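Local coordinates for protein probable FAD-dependent oxidoreductase PA4991 (Pseudomonas aeruginosa PAO1, PDB 5EZ7) that probably acts as an FAD-dependent oxidoreductase of the DAO family, binding one FAD per subunit, although its physiological substrate is unknown, at residues A[212-217]-A[339-344]; A[322-325]-A[331-334]. One frame throughout, in Å; residues are numbered along the deposited sequence.

How the contacts relate
Along the chain, helix 210-216 supplies the first half of contact 1, whose partner, strand 339-343, comes more than 120 residues later; contact 1 therefore closes a long loop that includes much of the eight-stranded sheet. Contact 2 is nested inside that loop. It closes a short turn of the chain, with five residues between its segments, in the connection from strand 309-320, at the edge of the eight-stranded sheet, to strand 332-336, at the edge of the six-stranded FAD-binding sheet. Strands 332-336 and 339-343 pair antiparallel, with F332 N 2.9 Å from W343 O. Contact 1 thus lays a helix on this sheet, while contact 2 packs the incoming loop on its outermost strand, 332-336.

Contact 1 (A[212-217]-A[339-344]); sequences ALLREL and LLVGWP. With FAD (flavin-adenine dinucleotide), chain B.
L214 of helix 210-216 packs on L339 and V341 of strand 339-343, and L217, just past the helix, on L339, setting a helix on the parallel part of the Rossmann-type sheet that binds FAD. L214 gives the most surface. Its branch CD2 does all the touching, 4.0 Å from CD2 of L339 and 4.1 Å from CG2 of V341, and the leucine runs at a slant to both strand side chains. V341 turns CG2 to the helix because this branch stands anti to its backbone N. L339 takes the same course with its CG (chi1 -179°), which carries the forked end out to the helix. There CD2 of L339 is shared: besides L214 it meets CD1 of L217 at 4.0 Å. L217 and L339 approach tip to tip, and the L217 methyl lies equally near CD1 and CD2 of L339. L204 of the neighbouring strand 201-204 touches L214, L339 and V341, and P222 adds to the cover of L214 and V341. Both segments also reach the cofactor, at different places. L213, one position before L214, sets CG 3.8 Å from N6A of the adenine, while just beyond the strand P344 brings CD to 3.1 Å from O2P of the pyrophosphate. The indole of W343 is tied by NE1 to the carbonyl oxygen of G207, in the turn leading to the helix. No hydrogen bond or charge joins the two segments. Methyl groups alone make the direct contact, which therefore probably owes its hold to apolar burial; the polar link nearby is a weak hydrogen bond from ND2 of N210, earlier in the helix, to O of G342, and the strand's backbone bonds go to its neighbours in the sheet.

Contact 2 (A[322-325]-A[331-334]); sequences QSNL and AFLA
N324 lies across the outer end of the F332 ring, where the loop after strand 309-320 passes strand 332-336, an edge strand of the mixed, Rossmann-type FAD-binding sheet. The asparagine makes the contact mainly with its carbon atoms. CB comes first, 3.6 Å from CE2 and 3.7 Å from CZ of F332, approaching the ring obliquely. CG follows at 3.8 Å from CZ of F332, the same end of the ring; the two side chains run at about a right angle, with the amide and ring planes 46° apart. OD1 is more remote, 4.1 Å from CZ of F332. ND2 has polar partners instead: it is hydrogen-bonded to the carbonyl oxygens of A321, just before the segment, and of A223. These two bonds probably fix the rotation of the amide, with CB and CG left to pack on the phenyl group. F332 meets them because its CG stands anti to the backbone N (chi1 174°), sending the ring out from the strand to the loop. P222 touches both N324 and F332, and W343 of the adjoining strand packs on F332, so the ring sits buried between the loop and its own sheet. The cofactor is some distance off, about 10 Å from the F332 side chain. The contact is thus plain packing that joins the connection from the eight-stranded sheet to the rim of the FAD-binding sheet. L325 takes part through its backbone: its carbonyl O lies near the plane of the phenyl ring, at the edge, 3.6 Å from CE2 of F332.

Contact 1 (A[212-217]-A[339-344])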
ATOM      1  N   ALA A 212     -15.148   9.910   5.693  1.00 31.24           N
ATOM      2  CA  ALA A 212     -15.476  11.361   5.839  1.00 31.75           C
ATOM      3  C   ALA A 212     -15.674  12.100   4.504  1.00 30.77           C
ATOM      4  O   ALA A 212     -16.484  13.017   4.415  1.00 32.51           O
ATOM      5  CB  ALA A 212     -14.387  12.059   6.666  1.00 31.20           C
ATOM      6  N   LEU A 213     -14.925  11.732   3.475  1.00 28.85           N
ATOM      7  CA  LEU A 213     -15.212  12.249   2.128  1.00 28.85           C
ATOM      8  C   LEU A 213     -16.601  11.836   1.609  1.00 30.22           C
ATOM      9  O   LEU A 213     -17.305  12.655   0.990  1.00 30.88           O
ATOM     10  CB  LEU A 213     -14.166  11.810   1.137  1.00 27.35           C
ATOM     11  CG  LEU A 213     -12.821  12.517   1.289  1.00 27.18           C
ATOM     12  CD1 LEU A 213     -11.738  11.728   0.569  1.00 25.66           C
ATOM     13  CD2 LEU A 213     -12.915  13.927   0.753  1.00 27.79           C
ATOM     14  N   LEU A 214     -16.984  10.582   1.824  1.00 30.71           N
ATOM     15  CA  LEU A 214     -18.328  10.164   1.479  1.00 33.20           C
ATOM     16  C   LEU A 214     -19.365  10.989   2.232  1.00 36.91           C
ATOM     17  O   LEU A 214     -20.299  11.471   1.615  1.00 35.80           O
ATOM     18  CB  LEU A 214     -18.535   8.663   1.667  1.00 32.29           C
ATOM     19  CG  LEU A 214     -17.742   7.809   0.672  1.00 30.30           C
ATOM     20  CD1 LEU A 214     -17.802   6.372   1.125  1.00 30.59           C
ATOM     21  CD2 LEU A 214     -18.251   7.910  -0.760  1.00 30.45           C
ATOM     22  N   ARG A 215     -19.160  11.225   3.528  1.00 42.54           N
ATOM     23  CA  ARG A 215     -20.126  12.042   4.307  1.00 48.40           C
ATOM     24  C   ARG A 215     -20.217  13.458   3.783  1.00 49.01           C
ATOM     25  O   ARG A 215     -21.309  13.995   3.675  1.00 51.48           O
ATOM     26  CB  ARG A 215     -19.816  12.067   5.797  1.00 52.36           C
ATOM     27  CG  ARG A 215     -20.629  11.051   6.589  1.00 58.82           C
ATOM     28  CD  ARG A 215     -20.062  10.840   7.989  1.00 64.14           C
ATOM     29  NE  ARG A 215     -19.989   9.412   8.350  1.00 67.77           N
ATOM     30  CZ  ARG A 215     -19.066   8.839   9.140  1.00 70.78           C
ATOM     31  NH1 ARG A 215     -18.036   9.527   9.676  1.00 70.96           N
ATOM     32  NH2 ARG A 215     -19.158   7.533   9.388  1.00 72.53           N
ATOM     33  N   GLU A 216     -19.065  14.036   3.449  1.00 48.90           N
ATOM     34  CA  GLU A 216     -18.980  15.337   2.771  1.00 50.78           C
ATOM     35  C   GLU A 216     -19.822  15.463   1.468  1.00 49.01           C
ATOM     36  O   GLU A 216     -20.347  16.530   1.164  1.00 48.00           O
ATOM     37  CB  GLU A 216     -17.506  15.696   2.478  1.00 52.76           C
ATOM     38  CG  GLU A 216     -16.864  16.618   3.499  1.00 57.42           C
ATOM     39  CD  GLU A 216     -17.689  17.884   3.711  1.00 63.17           C
ATOM     40  OE1 GLU A 216     -18.324  17.976   4.798  1.00 66.88           O
ATOM     41  OE2 GLU A 216     -17.744  18.752   2.784  1.00 65.09           O
ATOM     42  N   LEU A 217     -19.920  14.372   0.723  1.00 46.18           N
ATOM     43  CA  LEU A 217     -20.799  14.275  -0.430  1.00 46.07           C
ATOM     44  C   LEU A 217     -22.245  13.857  -0.081  1.00 46.95           C
ATOM     45  O   LEU A 217     -23.028  13.598  -0.978  1.00 48.23           O
ATOM     46  CB  LEU A 217     -20.203  13.275  -1.409  1.00 44.49           C
ATOM     47  CG  LEU A 217     -18.827  13.725  -1.893  1.00 44.06           C
ATOM     48  CD1 LEU A 217     -17.944  12.564  -2.282  1.00 43.11           C
ATOM     49  CD2 LEU A 217     -19.015  14.646  -3.072  1.00 45.47           C
ATOM     50  N   LEU A 339     -19.106   9.552  -9.358  1.00 32.14           N
ATOM     51  CA  LEU A 339     -18.220   9.316  -8.242  1.00 31.82           C
ATOM     52  C   LEU A 339     -17.858   7.858  -8.233  1.00 31.32           C
ATOM     53  O   LEU A 339     -18.727   6.985  -8.383  1.00 32.43           O
ATOM     54  CB  LEU A 339     -18.880   9.680  -6.937  1.00 32.56           C
ATOM     55  CG  LEU A 339     -17.982   9.466  -5.721  1.00 32.56           C
ATOM     56  CD1 LEU A 339     -16.947  10.579  -5.603  1.00 31.45           C
ATOM     57  CD2 LEU A 339     -18.854   9.387  -4.467  1.00 34.32           C
ATOM     58  N   LEU A 340     -16.562   7.608  -8.102  1.00 30.39           N
ATOM     59  CA  LEU A 340     -16.026   6.260  -8.012  1.00 30.24           C
ATOM     60  C   LEU A 340     -15.252   6.252  -6.735  1.00 29.07           C
ATOM     61  O   LEU A 340     -14.624   7.217  -6.416  1.00 29.02           O
ATOM     62  CB  LEU A 340     -15.117   5.945  -9.196  1.00 30.68           C
ATOM     63  CG  LEU A 340     -15.850   5.745 -10.533  1.00 32.38           C
ATOM     64  CD1 LEU A 340     -14.934   5.974 -11.706  1.00 33.01           C
ATOM     65  CD2 LEU A 340     -16.444   4.355 -10.671  1.00 33.47           C
ATOM     66  N   VAL A 341     -15.310   5.166  -5.991  1.00 29.20           N
ATOM     67  CA  VAL A 341     -14.731   5.131  -4.674  1.00 28.75           C
ATOM     68  C   VAL A 341     -14.346   3.704  -4.287  1.00 28.55           C
ATOM     69  O   VAL A 341     -15.124   2.739  -4.506  1.00 29.93           O
ATOM     70  CB  VAL A 341     -15.740   5.687  -3.630  1.00 29.55           C
ATOM     71  CG1 VAL A 341     -17.128   5.004  -3.742  1.00 30.26           C
ATOM     72  CG2 VAL A 341     -15.188   5.567  -2.212  1.00 28.96           C
ATOM     73  N   GLY A 342     -13.186   3.560  -3.665  1.00 26.77           N
ATOM     74  CA  GLY A 342     -12.833   2.253  -3.200  1.00 26.42           C
ATOM     75  C   GLY A 342     -11.556   2.097  -2.470  1.00 24.85           C
ATOM     76  O   GLY A 342     -10.920   3.073  -2.071  1.00 23.45           O
ATOM     77  N   TRP A 343     -11.225   0.816  -2.291  1.00 24.83           N
ATOM     78  CA  TRP A 343     -10.088   0.363  -1.521  1.00 23.51           C
ATOM     79  C   TRP A 343      -9.444  -0.844  -2.203  1.00 23.61           C
ATOM     80  O   TRP A 343     -10.141  -1.708  -2.681  1.00 25.14           O
ATOM     81  CB  TRP A 343     -10.573  -0.039  -0.150  1.00 23.31           C
ATOM     82  CG  TRP A 343     -11.183   1.078   0.666  1.00 23.01           C
ATOM     83  CD1 TRP A 343     -10.519   1.973   1.466  1.00 22.39           C
ATOM     84  CD2 TRP A 343     -12.569   1.356   0.827  1.00 23.30           C
ATOM     85  NE1 TRP A 343     -11.422   2.803   2.113  1.00 22.97           N
ATOM     86  CE2 TRP A 343     -12.684   2.447   1.727  1.00 23.66           C
ATOM     87  CE3 TRP A 343     -13.731   0.779   0.323  1.00 24.29           C
ATOM     88  CZ2 TRP A 343     -13.908   2.982   2.091  1.00 23.99           C
ATOM     89  CZ3 TRP A 343     -14.936   1.296   0.695  1.00 24.97           C
ATOM     90  CH2 TRP A 343     -15.021   2.398   1.562  1.00 24.94           C
ATOM     91  N   PRO A 344      -8.110  -0.912  -2.240  1.00 23.40           N
ATOM     92  CA  PRO A 344      -7.431  -2.049  -2.856  1.00 24.12           C
ATOM     93  C   PRO A 344      -7.485  -3.308  -2.020  1.00 25.73           C
ATOM     94  O   PRO A 344      -7.461  -4.377  -2.579  1.00 27.22           O
ATOM     95  CB  PRO A 344      -5.992  -1.548  -3.021  1.00 22.95           C
ATOM     96  CG  PRO A 344      -5.814  -0.546  -1.968  1.00 22.01           C
ATOM     97  CD  PRO A 344      -7.159   0.102  -1.769  1.00 22.28           C
TER
HETATM   98  PA  FAD B 401      -3.497   4.705   1.890  1.00 21.83           P
HETATM   99  O1A FAD B 401      -2.090   4.247   1.682  1.00 22.23           O
HETATM  100  O2A FAD B 401      -4.073   4.804   3.275  1.00 22.92           O
HETATM  101  O5B FAD B 401      -3.629   6.103   1.153  1.00 22.00           O
HETATM  102  C5B FAD B 401      -4.744   6.954   1.329  1.00 21.75           C
HETATM  103  C4B FAD B 401      -4.235   8.358   1.083  1.00 22.00           C
HETATM  104  O4B FAD B 401      -5.349   9.266   1.050  1.00 22.11           O
HETATM  105  C3B FAD B 401      -3.273   8.809   2.185  1.00 21.47           C
HETATM  106  O3B FAD B 401      -2.020   9.220   1.634  1.00 20.71           O
HETATM  107  C2B FAD B 401      -4.016   9.953   2.850  1.00 21.75           C
HETATM  108  O2B FAD B 401      -3.185  10.994   3.357  1.00 21.59           O
HETATM  109  C1B FAD B 401      -4.954  10.433   1.740  1.00 22.29           C
HETATM  110  N9A FAD B 401      -6.160  11.101   2.245  1.00 23.63           N
HETATM  111  C8A FAD B 401      -6.929  10.696   3.271  1.00 23.09           C
HETATM  112  N7A FAD B 401      -7.943  11.559   3.452  1.00 22.98           N
HETATM  113  C5A FAD B 401      -7.835  12.523   2.530  1.00 22.53           C
HETATM  114  C6A FAD B 401      -8.592  13.736   2.193  1.00 22.02           C
HETATM  115  N6A FAD B 401      -9.686  14.038   2.908  1.00 21.48           N
HETATM  116  N1A FAD B 401      -8.172  14.489   1.162  1.00 21.89           N
HETATM  117  C2A FAD B 401      -7.074  14.160   0.457  1.00 23.02           C
HETATM  118  N3A FAD B 401      -6.328  13.065   0.714  1.00 23.01           N
HETATM  119  C4A FAD B 401      -6.659  12.228   1.728  1.00 23.21           C
HETATM  120  N1  FAD B 401      -0.620  -5.220   1.470  1.00 25.77           N
HETATM  121  C2  FAD B 401       0.152  -6.055   0.744  1.00 27.75           C
HETATM  122  O2  FAD B 401      -0.206  -6.356  -0.419  1.00 27.67           O
HETATM  123  N3  FAD B 401       1.294  -6.577   1.224  1.00 28.72           N
HETATM  124  C4  FAD B 401       1.740  -6.311   2.449  1.00 27.76           C
HETATM  125  O4  FAD B 401       2.808  -6.797   2.869  1.00 30.67           O
HETATM  126  C4X FAD B 401       0.955  -5.409   3.299  1.00 26.84           C
HETATM  127  N5  FAD B 401       1.354  -5.104   4.549  1.00 25.45           N
HETATM  128  C5X FAD B 401       0.632  -4.266   5.314  1.00 25.90           C
HETATM  129  C6  FAD B 401       1.088  -3.964   6.591  1.00 26.70           C
HETATM  130  C7  FAD B 401       0.380  -3.106   7.408  1.00 27.46           C
HETATM  131  C7M FAD B 401       0.902  -2.782   8.776  1.00 28.68           C
HETATM  132  C8  FAD B 401      -0.868  -2.480   6.904  1.00 27.98           C
HETATM  133  C8M FAD B 401      -1.683  -1.520   7.745  1.00 29.21           C
HETATM  134  C9  FAD B 401      -1.324  -2.790   5.636  1.00 26.84           C
HETATM  135  C9A FAD B 401      -0.627  -3.665   4.805  1.00 26.41           C
HETATM  136  N10 FAD B 401      -1.066  -3.997   3.492  1.00 25.88           N
HETATM  137  C10 FAD B 401      -0.284  -4.857   2.713  1.00 25.92           C
HETATM  138  C1' FAD B 401      -2.273  -3.426   2.918  1.00 25.48           C
HETATM  139  C2' FAD B 401      -1.898  -2.123   2.235  1.00 24.66           C
HETATM  140  O2' FAD B 401      -1.010  -1.339   3.044  1.00 25.37           O
HETATM  141  C3' FAD B 401      -3.141  -1.322   1.872  1.00 24.13           C
HETATM  142  O3' FAD B 401      -4.111  -2.215   1.289  1.00 24.08           O
HETATM  143  C4' FAD B 401      -2.805  -0.215   0.875  1.00 22.82           C
HETATM  144  O4' FAD B 401      -1.546   0.393   1.165  1.00 23.27           O
HETATM  145  C5' FAD B 401      -3.862   0.873   0.879  1.00 22.30           C
HETATM  146  O5' FAD B 401      -3.582   1.798  -0.180  1.00 20.74           O
HETATM  147  P   FAD B 401      -4.489   3.106  -0.321  1.00 20.30           P
HETATM  148  O1P FAD B 401      -3.816   4.047  -1.285  1.00 21.17           O
HETATM  149  O2P FAD B 401      -5.872   2.627  -0.582  1.00 20.45           O
HETATM  150  O3P FAD B 401      -4.517   3.686   1.174  1.00 20.67           O

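Contact 2 (A[322-325]-A[331-334])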
ATOM      1  N   GLN A 322     -17.973  -5.540   5.342  1.00 37.61           N
ATOM      2  CA  GLN A 322     -18.559  -6.796   4.881  1.00 40.18           C
ATOM      3  C   GLN A 322     -19.997  -6.658   4.423  1.00 40.91           C
ATOM      4  O   GLN A 322     -20.517  -7.551   3.753  1.00 42.47           O
ATOM      5  CB  GLN A 322     -18.524  -7.888   5.974  1.00 42.97           C
ATOM      6  CG  GLN A 322     -17.131  -8.212   6.557  1.00 43.05           C
ATOM      7  CD  GLN A 322     -16.044  -8.544   5.521  1.00 42.82           C
ATOM      8  OE1 GLN A 322     -16.276  -9.191   4.511  1.00 44.57           O
ATOM      9  NE2 GLN A 322     -14.851  -8.110   5.798  1.00 43.36           N
ATOM     10  N   SER A 323     -20.658  -5.571   4.796  1.00 40.34           N
ATOM     11  CA  SER A 323     -22.018  -5.310   4.320  1.00 41.83           C
ATOM     12  C   SER A 323     -22.114  -4.925   2.799  1.00 41.06           C
ATOM     13  O   SER A 323     -23.197  -4.974   2.239  1.00 41.23           O
ATOM     14  CB  SER A 323     -22.676  -4.261   5.217  1.00 41.94           C
ATOM     15  OG  SER A 323     -22.101  -2.992   4.985  1.00 40.40           O
ATOM     16  N   ASN A 324     -20.992  -4.600   2.154  1.00 39.93           N
ATOM     17  CA  ASN A 324     -20.931  -4.397   0.685  1.00 41.06           C
ATOM     18  C   ASN A 324     -20.870  -5.679  -0.163  1.00 44.54           C
ATOM     19  O   ASN A 324     -20.453  -6.722   0.305  1.00 46.16           O
ATOM     20  CB  ASN A 324     -19.687  -3.567   0.288  1.00 37.78           C
ATOM     21  CG  ASN A 324     -19.631  -2.249   0.992  1.00 36.35           C
ATOM     22  OD1 ASN A 324     -20.452  -1.387   0.742  1.00 37.59           O
ATOM     23  ND2 ASN A 324     -18.712  -2.100   1.914  1.00 34.99           N
ATOM     24  N   LEU A 325     -21.209  -5.551  -1.447  1.00 48.04           N
ATOM     25  CA  LEU A 325     -21.031  -6.629  -2.426  1.00 50.74           C
ATOM     26  C   LEU A 325     -19.550  -6.789  -2.818  1.00 51.43           C
ATOM     27  O   LEU A 325     -19.082  -6.091  -3.688  1.00 52.64           O
ATOM     28  CB  LEU A 325     -21.937  -6.371  -3.646  1.00 50.77           C
ATOM     29  CG  LEU A 325     -22.119  -7.457  -4.708  1.00 51.81           C
ATOM     30  CD1 LEU A 325     -22.410  -8.800  -4.078  1.00 53.12           C
ATOM     31  CD2 LEU A 325     -23.254  -7.113  -5.667  1.00 52.11           C
ATOM     32  N   ALA A 331      -9.664  -6.034  -5.416  1.00 33.73           N
ATOM     33  CA  ALA A 331      -9.885  -4.661  -5.053  1.00 31.24           C
ATOM     34  C   ALA A 331     -11.388  -4.481  -4.991  1.00 30.78           C
ATOM     35  O   ALA A 331     -12.122  -5.276  -5.559  1.00 30.20           O
ATOM     36  CB  ALA A 331      -9.286  -3.736  -6.106  1.00 31.18           C
ATOM     37  N   PHE A 332     -11.835  -3.470  -4.260  1.00 30.01           N
ATOM     38  CA  PHE A 332     -13.259  -3.100  -4.202  1.00 30.34           C
ATOM     39  C   PHE A 332     -13.488  -1.701  -4.849  1.00 29.62           C
ATOM     40  O   PHE A 332     -12.757  -0.721  -4.564  1.00 28.00           O
ATOM     41  CB  PHE A 332     -13.737  -3.119  -2.741  1.00 30.23           C
ATOM     42  CG  PHE A 332     -15.139  -2.613  -2.558  1.00 31.12           C
ATOM     43  CD1 PHE A 332     -15.400  -1.251  -2.434  1.00 29.86           C
ATOM     44  CD2 PHE A 332     -16.221  -3.493  -2.580  1.00 32.97           C
ATOM     45  CE1 PHE A 332     -16.702  -0.811  -2.303  1.00 30.83           C
ATOM     46  CE2 PHE A 332     -17.529  -3.033  -2.481  1.00 33.32           C
ATOM     47  CZ  PHE A 332     -17.765  -1.700  -2.322  1.00 31.88           C
ATOM     48  N   LEU A 333     -14.508  -1.610  -5.688  1.00 30.61           N
ATOM     49  CA  LEU A 333     -14.931  -0.350  -6.264  1.00 30.98           C
ATOM     50  C   LEU A 333     -16.431  -0.235  -6.283  1.00 32.33           C
ATOM     51  O   LEU A 333     -17.109  -1.196  -6.570  1.00 33.27           O
ATOM     52  CB  LEU A 333     -14.417  -0.234  -7.686  1.00 31.63           C
ATOM     53  CG  LEU A 333     -14.619   1.100  -8.423  1.00 31.40           C
ATOM     54  CD1 LEU A 333     -13.997   2.272  -7.725  1.00 30.58           C
ATOM     55  CD2 LEU A 333     -14.001   0.974  -9.794  1.00 32.15           C
ATOM     56  N   ALA A 334     -16.925   0.962  -5.988  1.00 32.43           N
ATOM     57  CA  ALA A 334     -18.317   1.312  -6.122  1.00 33.96           C
ATOM     58  C   ALA A 334     -18.475   2.675  -6.810  1.00 35.83           C
ATOM     59  O   ALA A 334     -17.525   3.469  -6.876  1.00 35.88           O
ATOM     60  CB  ALA A 334     -18.927   1.378  -4.756  1.00 34.04           C
TER